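3,4-dihydroxybenzoate decarboxylase (Enterobacter cloacae, PDB 5NY5) probably catalyses the reversible decarboxylation of 3,4-dihydroxybenzoate to catechol, as a UbiD-family enzyme that depends on prenylated FMN and a metal ion. Local coordinates at residues I169-V174 with M287-G292; I367-K372 with V405-S410. All blocks are in the same frame, centred on the assembly; numbering follows the deposited sequence.

Contact 1 of 2, residues I169-V174 with M287-G292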
ATOM      1  N   ILE A 169      -8.232  -9.444 -41.933  1.00 66.21           N
ATOM      2  CA  ILE A 169      -7.049 -10.293 -42.020  1.00 64.88           C
ATOM      3  C   ILE A 169      -7.217 -11.454 -41.051  1.00 65.71           C
ATOM      4  O   ILE A 169      -7.472 -11.245 -39.858  1.00 66.55           O
ATOM      5  CB  ILE A 169      -5.763  -9.506 -41.719  1.00 63.44           C
ATOM      6  CG1 ILE A 169      -5.604  -8.349 -42.706  1.00 62.76           C
ATOM      7  CG2 ILE A 169      -4.551 -10.425 -41.777  1.00 62.29           C
ATOM      8  CD1 ILE A 169      -4.276  -7.631 -42.605  1.00 61.37           C
ATOM      9  N   HIS A 170      -7.074 -12.672 -41.561  1.00 65.63           N
ATOM     10  CA  HIS A 170      -7.210 -13.885 -40.771  1.00 66.49           C
ATOM     11  C   HIS A 170      -6.020 -14.794 -41.036  1.00 65.35           C
ATOM     12  O   HIS A 170      -5.236 -14.578 -41.964  1.00 64.07           O
ATOM     13  CB  HIS A 170      -8.510 -14.631 -41.101  1.00 68.18           C
ATOM     14  CG  HIS A 170      -9.738 -13.780 -41.023  1.00 69.49           C
ATOM     15  ND1 HIS A 170     -10.698 -13.947 -40.049  1.00 71.29           N
ATOM     16  CD2 HIS A 170     -10.166 -12.759 -41.801  1.00 69.42           C
ATOM     17  CE1 HIS A 170     -11.663 -13.064 -40.229  1.00 72.28           C
ATOM     18  NE2 HIS A 170     -11.365 -12.331 -41.287  1.00 71.48           N
ATOM     19  N   ARG A 171      -5.894 -15.824 -40.207  1.00 65.99           N
ATOM     20  CA  ARG A 171      -4.941 -16.899 -40.430  1.00 65.37           C
ATOM     21  C   ARG A 171      -5.708 -18.194 -40.649  1.00 66.75           C
ATOM     22  O   ARG A 171      -6.752 -18.418 -40.030  1.00 68.29           O
ATOM     23  CB  ARG A 171      -3.962 -17.045 -39.260  1.00 65.00           C
ATOM     24  CG  ARG A 171      -4.590 -17.498 -37.956  1.00 66.54           C
ATOM     25  CD  ARG A 171      -3.557 -17.538 -36.843  1.00 66.21           C
ATOM     26  NE  ARG A 171      -4.122 -18.018 -35.587  1.00 67.84           N
ATOM     27  CZ  ARG A 171      -3.483 -17.991 -34.423  1.00 68.07           C
ATOM     28  NH1 ARG A 171      -2.254 -17.500 -34.354  1.00 66.76           N
ATOM     29  NH2 ARG A 171      -4.073 -18.449 -33.330  1.00 69.75           N
ATOM     30  N   LEU A 172      -5.198 -19.036 -41.543  1.00 66.35           N
ATOM     31  CA  LEU A 172      -5.885 -20.255 -41.945  1.00 67.72           C
ATOM     32  C   LEU A 172      -4.924 -21.429 -41.883  1.00 67.53           C
ATOM     33  O   LEU A 172      -3.790 -21.334 -42.364  1.00 66.21           O
ATOM     34  CB  LEU A 172      -6.465 -20.125 -43.357  1.00 67.88           C
ATOM     35  CG  LEU A 172      -7.576 -19.090 -43.552  1.00 68.44           C
ATOM     36  CD1 LEU A 172      -7.010 -17.712 -43.865  1.00 66.92           C
ATOM     37  CD2 LEU A 172      -8.537 -19.541 -44.636  1.00 69.67           C
ATOM     38  N   CYS A 173      -5.381 -22.533 -41.301  1.00 69.01           N
ATOM     39  CA  CYS A 173      -4.590 -23.749 -41.190  1.00 69.21           C
ATOM     40  C   CYS A 173      -5.075 -24.763 -42.217  1.00 70.27           C
ATOM     41  O   CYS A 173      -6.281 -24.989 -42.351  1.00 71.72           O
ATOM     42  CB  CYS A 173      -4.686 -24.330 -39.778  1.00 70.29           C
ATOM     43  SG  CYS A 173      -3.719 -25.830 -39.512  1.00 70.77           S
ATOM     44  N   VAL A 174      -4.134 -25.368 -42.937  1.00 69.72           N
ATOM     45  CA  VAL A 174      -4.479 -26.351 -43.957  1.00 70.83           C
ATOM     46  C   VAL A 174      -4.888 -27.649 -43.274  1.00 72.64           C
ATOM     47  O   VAL A 174      -4.130 -28.213 -42.476  1.00 72.63           O
ATOM     48  CB  VAL A 174      -3.309 -26.575 -44.922  1.00 69.84           C
ATOM     49  CG1 VAL A 174      -3.643 -27.670 -45.915  1.00 71.25           C
ATOM     50  CG2 VAL A 174      -2.963 -25.283 -45.640  1.00 68.24           C
HETATM   51  N   MSE A 287      -0.345 -21.938 -33.074  1.00 58.92           N
HETATM   52  CA  MSE A 287       0.686 -21.145 -33.718  1.00 57.55           C
HETATM   53  C   MSE A 287       1.353 -20.222 -32.708  1.00 57.59           C
HETATM   54  O   MSE A 287       0.759 -19.895 -31.683  1.00 59.96           O
HETATM   55  CB  MSE A 287       0.074 -20.318 -34.845  1.00 57.75           C
HETATM   56  CG  MSE A 287       0.836 -20.339 -36.147  1.00 58.61           C
HETATM   57 SE   MSE A 287       0.259 -18.867 -37.270  1.00 56.19          SE
HETATM   58  CE  MSE A 287       1.532 -17.514 -36.691  1.00 54.35           C
ATOM     59  N   PRO A 288       2.585 -19.801 -32.985  1.00 55.33           N
ATOM     60  CA  PRO A 288       3.175 -18.717 -32.194  1.00 54.14           C
ATOM     61  C   PRO A 288       2.314 -17.464 -32.285  1.00 53.58           C
ATOM     62  O   PRO A 288       1.934 -17.027 -33.373  1.00 53.47           O
ATOM     63  CB  PRO A 288       4.547 -18.511 -32.841  1.00 53.40           C
ATOM     64  CG  PRO A 288       4.859 -19.813 -33.477  1.00 54.37           C
ATOM     65  CD  PRO A 288       3.551 -20.381 -33.933  1.00 55.41           C
ATOM     66  N   GLU A 289       2.002 -16.892 -31.129  1.00 53.33           N
ATOM     67  CA  GLU A 289       1.188 -15.691 -31.052  1.00 52.91           C
ATOM     68  C   GLU A 289       2.074 -14.459 -30.911  1.00 51.61           C
ATOM     69  O   GLU A 289       3.280 -14.550 -30.677  1.00 51.09           O
ATOM     70  CB  GLU A 289       0.202 -15.784 -29.885  1.00 53.62           C
ATOM     71  CG  GLU A 289      -0.710 -17.000 -29.930  1.00 55.09           C
ATOM     72  CD  GLU A 289      -1.707 -16.951 -31.071  1.00 55.68           C
ATOM     73  OE1 GLU A 289      -2.281 -18.008 -31.401  1.00 56.90           O
ATOM     74  OE2 GLU A 289      -1.923 -15.858 -31.635  1.00 55.03           O
ATOM     75  N   PHE A 290       1.452 -13.289 -31.051  1.00 51.23           N
ATOM     76  CA  PHE A 290       2.215 -12.050 -30.983  1.00 50.13           C
ATOM     77  C   PHE A 290       2.894 -11.790 -29.635  1.00 49.68           C
ATOM     78  O   PHE A 290       3.967 -11.163 -29.649  1.00 48.87           O
ATOM     79  CB  PHE A 290       1.320 -10.864 -31.385  1.00 50.01           C
ATOM     80  CG  PHE A 290       0.284 -10.491 -30.362  1.00 50.44           C
ATOM     81  CD1 PHE A 290       0.566  -9.554 -29.384  1.00 49.87           C
ATOM     82  CD2 PHE A 290      -0.976 -11.063 -30.392  1.00 51.53           C
ATOM     83  CE1 PHE A 290      -0.382  -9.204 -28.445  1.00 50.37           C
ATOM     84  CE2 PHE A 290      -1.930 -10.714 -29.454  1.00 52.07           C
ATOM     85  CZ  PHE A 290      -1.630  -9.784 -28.481  1.00 51.48           C
ATOM     86  N   PRO A 291       2.369 -12.209 -28.474  1.00 50.24           N
ATOM     87  CA  PRO A 291       3.128 -11.989 -27.231  1.00 49.88           C
ATOM     88  C   PRO A 291       4.439 -12.754 -27.173  1.00 49.74           C
ATOM     89  O   PRO A 291       5.319 -12.376 -26.390  1.00 49.29           O
ATOM     90  CB  PRO A 291       2.159 -12.456 -26.135  1.00 50.78           C
ATOM     91  CG  PRO A 291       0.826 -12.372 -26.749  1.00 51.39           C
ATOM     92  CD  PRO A 291       1.040 -12.771 -28.170  1.00 51.32           C
ATOM     93  N   GLY A 292       4.601 -13.809 -27.963  1.00 50.23           N
ATOM     94  CA  GLY A 292       5.842 -14.564 -27.998  1.00 50.26           C
ATOM     95  C   GLY A 292       5.714 -16.015 -27.594  1.00 51.36           C
ATOM     96  O   GLY A 292       6.735 -16.714 -27.537  1.00 51.57           O
TER
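Arg171 and Glu289 form a salt bridge in which the guanidinium grips its partner end-on with both terminal nitrogens, and both reach the same carboxylate oxygen. Arg171 NH2 lies 2.7 Å from Glu289 OE1, at an N-H...O angle of 154°, and Glu289 OE1 accepts it through its syn lone pair, on the side of OE2. Arg171 NH1 is 3.0 Å from Glu289 OE1 and makes a more bent bond, approaching from above the carboxylate plane. OE1 sits within the guanidinium plane, yet the two flat groups are turned 55° apart, which separates this forked, single-oxygen grip from a coplanar two-oxygen pair. The reach comes from Arg171, whose CG lies between its backbone N and carbonyl carbon (chi1 66°) and whose chain then runs extended to NE. Glu289 meets it at about a right angle, after a bend at chi2.

The bridge joins the antiparallel sheet of the Rift-related domain, at strand 165-174, to the loop that follows strand 285-288. Ile169, His170 and Arg171 all belong to the prenylated FMN site, although this chain holds no cofactor.

Van der Waals packing comes from Met287, present as selenomethionine, which runs alongside Arg171 in the opposite direction. Its SE lies 4.1 Å from Arg171 CD, and its CB sits beside NH1. Glu289 opens a type I turn to Gly292, closed by Gly292 N to Glu289 O, 3.1 Å.

Contact 2 of 2, residues I367-K372 with V405-S410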
ATOM      1  N   ILE A 367       3.945   3.567 -25.244  1.00 36.82           N
ATOM      2  CA  ILE A 367       4.888   4.607 -24.853  1.00 36.77           C
ATOM      3  C   ILE A 367       4.323   5.937 -25.325  1.00 37.03           C
ATOM      4  O   ILE A 367       4.018   6.100 -26.510  1.00 37.50           O
ATOM      5  CB  ILE A 367       6.283   4.360 -25.453  1.00 37.10           C
ATOM      6  CG1 ILE A 367       6.630   2.870 -25.418  1.00 37.08           C
ATOM      7  CG2 ILE A 367       7.330   5.183 -24.728  1.00 37.03           C
ATOM      8  CD1 ILE A 367       6.726   2.286 -24.033  1.00 36.61           C
ATOM      9  N   LEU A 368       4.181   6.884 -24.405  1.00 36.81           N
ATOM     10  CA  LEU A 368       3.588   8.178 -24.706  1.00 37.10           C
ATOM     11  C   LEU A 368       4.608   9.277 -24.466  1.00 37.24           C
ATOM     12  O   LEU A 368       5.212   9.347 -23.391  1.00 46.19           O
ATOM     13  CB  LEU A 368       2.333   8.419 -23.868  1.00 36.87           C
ATOM     14  CG  LEU A 368       1.007   7.961 -24.480  1.00 37.50           C
ATOM     15  CD1 LEU A 368       0.976   6.459 -24.705  1.00 36.95           C
ATOM     16  CD2 LEU A 368      -0.156   8.393 -23.603  1.00 36.98           C
ATOM     17  N   GLN A 369       4.794  10.128 -25.466  1.00 37.78           N
ATOM     18  CA  GLN A 369       5.722  11.249 -25.399  1.00 38.07           C
ATOM     19  C   GLN A 369       4.901  12.524 -25.294  1.00 38.33           C
ATOM     20  O   GLN A 369       4.216  12.907 -26.249  1.00 42.19           O
ATOM     21  CB  GLN A 369       6.629  11.279 -26.624  1.00 38.59           C
ATOM     22  CG  GLN A 369       7.770  12.266 -26.521  1.00 38.93           C
ATOM     23  CD  GLN A 369       8.588  12.326 -27.789  1.00 39.53           C
ATOM     24  OE1 GLN A 369       8.039  12.456 -28.881  1.00 39.92           O
ATOM     25  NE2 GLN A 369       9.904  12.221 -27.656  1.00 39.69           N
ATOM     26  N   VAL A 370       4.964  13.176 -24.137  1.00 38.15           N
ATOM     27  CA  VAL A 370       4.207  14.392 -23.892  1.00 38.45           C
ATOM     28  C   VAL A 370       5.183  15.536 -23.669  1.00 38.84           C
ATOM     29  O   VAL A 370       6.373  15.335 -23.421  1.00 38.78           O
ATOM     30  CB  VAL A 370       3.252  14.253 -22.690  1.00 38.04           C
ATOM     31  CG1 VAL A 370       2.266  13.127 -22.931  1.00 37.76           C
ATOM     32  CG2 VAL A 370       4.041  14.014 -21.414  1.00 37.62           C
ATOM     33  N   LYS A 371       4.656  16.754 -23.760  1.00 39.33           N
ATOM     34  CA  LYS A 371       5.434  17.967 -23.542  1.00 39.82           C
ATOM     35  C   LYS A 371       4.650  18.877 -22.609  1.00 39.96           C
ATOM     36  O   LYS A 371       3.610  19.417 -22.995  1.00 42.11           O
ATOM     37  CB  LYS A 371       5.740  18.673 -24.863  1.00 40.55           C
ATOM     38  CG  LYS A 371       6.543  19.954 -24.713  1.00 41.17           C
ATOM     39  CD  LYS A 371       6.739  20.637 -26.061  1.00 41.95           C
ATOM     40  CE  LYS A 371       7.584  21.894 -25.934  1.00 44.73           C
ATOM     41  NZ  LYS A 371       7.631  22.654 -27.214  1.00 49.60           N
ATOM     42  N   LYS A 372       5.138  19.041 -21.385  1.00 39.76           N
ATOM     43  CA  LYS A 372       4.529  19.978 -20.454  1.00 40.01           C
ATOM     44  C   LYS A 372       4.951  21.392 -20.828  1.00 40.86           C
ATOM     45  O   LYS A 372       6.138  21.733 -20.771  1.00 41.13           O
ATOM     46  CB  LYS A 372       4.922  19.640 -19.018  1.00 39.59           C
ATOM     47  CG  LYS A 372       4.366  18.309 -18.544  1.00 38.82           C
ATOM     48  CD  LYS A 372       4.906  17.935 -17.178  1.00 38.49           C
ATOM     49  CE  LYS A 372       4.494  16.528 -16.794  1.00 37.77           C
ATOM     50  NZ  LYS A 372       5.209  16.072 -15.576  1.00 37.52           N
ATOM     51  N   VAL A 405      13.072  12.475 -24.964  1.00 39.79           N
ATOM     52  CA  VAL A 405      13.337  11.050 -24.828  1.00 39.50           C
ATOM     53  C   VAL A 405      12.895  10.366 -26.111  1.00 39.57           C
ATOM     54  O   VAL A 405      11.750  10.533 -26.541  1.00 39.38           O
ATOM     55  CB  VAL A 405      12.612  10.447 -23.611  1.00 38.80           C
ATOM     56  CG1 VAL A 405      12.752   8.938 -23.601  1.00 38.56           C
ATOM     57  CG2 VAL A 405      13.151  11.038 -22.330  1.00 38.84           C
ATOM     58  N   ASP A 406      13.798   9.601 -26.715  1.00 40.94           N
ATOM     59  CA  ASP A 406      13.518   8.881 -27.956  1.00 41.70           C
ATOM     60  C   ASP A 406      12.670   7.661 -27.627  1.00 41.16           C
ATOM     61  O   ASP A 406      13.178   6.649 -27.141  1.00 43.73           O
ATOM     62  CB  ASP A 406      14.820   8.488 -28.645  1.00 43.98           C
ATOM     63  CG  ASP A 406      14.596   7.862 -30.011  1.00 45.37           C
ATOM     64  OD1 ASP A 406      13.530   8.099 -30.612  1.00 44.91           O
ATOM     65  OD2 ASP A 406      15.492   7.137 -30.490  1.00 51.02           O
ATOM     66  N   ILE A 407      11.368   7.743 -27.907  1.00 39.28           N
ATOM     67  CA  ILE A 407      10.444   6.693 -27.492  1.00 38.77           C
ATOM     68  C   ILE A 407      10.599   5.405 -28.281  1.00 39.00           C
ATOM     69  O   ILE A 407      10.008   4.389 -27.903  1.00 47.09           O
ATOM     70  CB  ILE A 407       8.983   7.171 -27.593  1.00 38.54           C
ATOM     71  CG1 ILE A 407       8.590   7.421 -29.049  1.00 39.09           C
ATOM     72  CG2 ILE A 407       8.790   8.425 -26.781  1.00 38.37           C
ATOM     73  CD1 ILE A 407       7.133   7.799 -29.223  1.00 39.03           C
ATOM     74  N   PHE A 408      11.368   5.415 -29.366  1.00 40.56           N
ATOM     75  CA  PHE A 408      11.644   4.208 -30.130  1.00 41.21           C
ATOM     76  C   PHE A 408      12.951   3.546 -29.717  1.00 43.58           C
ATOM     77  O   PHE A 408      13.274   2.469 -30.227  1.00 43.10           O
ATOM     78  CB  PHE A 408      11.663   4.524 -31.628  1.00 41.41           C
ATOM     79  CG  PHE A 408      10.375   5.097 -32.135  1.00 41.09           C
ATOM     80  CD1 PHE A 408       9.344   4.264 -32.536  1.00 41.10           C
ATOM     81  CD2 PHE A 408      10.185   6.466 -32.195  1.00 42.05           C
ATOM     82  CE1 PHE A 408       8.153   4.785 -32.990  1.00 41.25           C
ATOM     83  CE2 PHE A 408       8.995   6.993 -32.652  1.00 41.67           C
ATOM     84  CZ  PHE A 408       7.977   6.151 -33.049  1.00 41.38           C
ATOM     85  N   ASP A 409      13.695   4.158 -28.801  1.00 40.23           N
ATOM     86  CA  ASP A 409      14.977   3.652 -28.324  1.00 41.16           C
ATOM     87  C   ASP A 409      14.759   3.058 -26.936  1.00 40.15           C
ATOM     88  O   ASP A 409      14.603   3.796 -25.957  1.00 39.59           O
ATOM     89  CB  ASP A 409      16.009   4.779 -28.299  1.00 40.89           C
ATOM     90  CG  ASP A 409      17.414   4.287 -28.035  1.00 41.48           C
ATOM     91  OD1 ASP A 409      17.579   3.169 -27.510  1.00 47.05           O
ATOM     92  OD2 ASP A 409      18.362   5.035 -28.347  1.00 42.10           O
ATOM     93  N   SER A 410      14.763   1.724 -26.852  1.00 39.89           N
ATOM     94  CA  SER A 410      14.475   1.063 -25.583  1.00 39.40           C
ATOM     95  C   SER A 410      15.518   1.385 -24.522  1.00 39.54           C
ATOM     96  O   SER A 410      15.192   1.427 -23.331  1.00 39.59           O
ATOM     97  CB  SER A 410      14.377  -0.445 -25.784  1.00 39.55           C
ATOM     98  OG  SER A 410      13.291  -0.768 -26.623  1.00 39.42           O
TER
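Ile407 points its side chain at strand 365-370 and meets Ile367 and Gln369, two residues whose CB atoms face the same way because they stand on alternate positions of the strand. Its methyl branch CG2 does most of the touching: it lies 3.6 Å from Gln369 CB and 4.0 Å from Gln369 CG, so it rests on the aliphatic root of the glutamine. The two side chains cross at about a right angle. Against Ile367 the approach differs, since the isoleucines slide past each other in opposite directions, with Ile367 CG2 at 3.9 Å from Ile407 CB. The side chain of Ile367 also packs on Ile399 and on Ile413 of helix 410-419.

Gln369 leaves its backbone with CG anti to the N (chi1 -170°) and continues extended, which carries the amide past Ile407 to the main chain at Val405. Its NE2 comes within 2.7 Å of Val405 O, but the N-H...O angle of 116° makes this a weak hydrogen bond despite the short distance.

Strand 365-370 and its parallel neighbour 397-401 are inner strands of the mixed five-stranded sheet of the C-terminal domain, joined by a beta-alpha-beta crossover through helix 380-391. Segment 405-410 follows the second of these strands. It makes a type I turn, Asp409 N to Asp406 O 3.0 Å, and enters helix 410-419 with Asp409 at the N-cap; Asp409 OD2 also forms a salt bridge with Arg50 of the second subunit.

Because that single polar link is poorly aligned, the hold of the strand on the loop probably rests mainly on the hydrocarbon surfaces gathered round Ile407.

Contact 1 is complete before contact 2 begins along the chain, and the two fall in different domains, Rift-related and C-terminal. Their centres are 30 Å apart and their nearest atoms about 14 Å, so they do not touch. Contact 1 includes residues of the prenylated FMN site, Arg171 among them, with Glu289 probably a second-shell partner; the side chain of Arg171 is about 6 Å from that of Phe183, another cofactor-binding residue. Contact 2 lies away from the cofactor and metal sites. Both nevertheless reach the second subunit. Trp415 of helix 410-419 packs on Val405 in its own chain, while Trp415 of the second subunit bonds through NE1 to Pro291 O; the same tryptophan position thus borders both contacts.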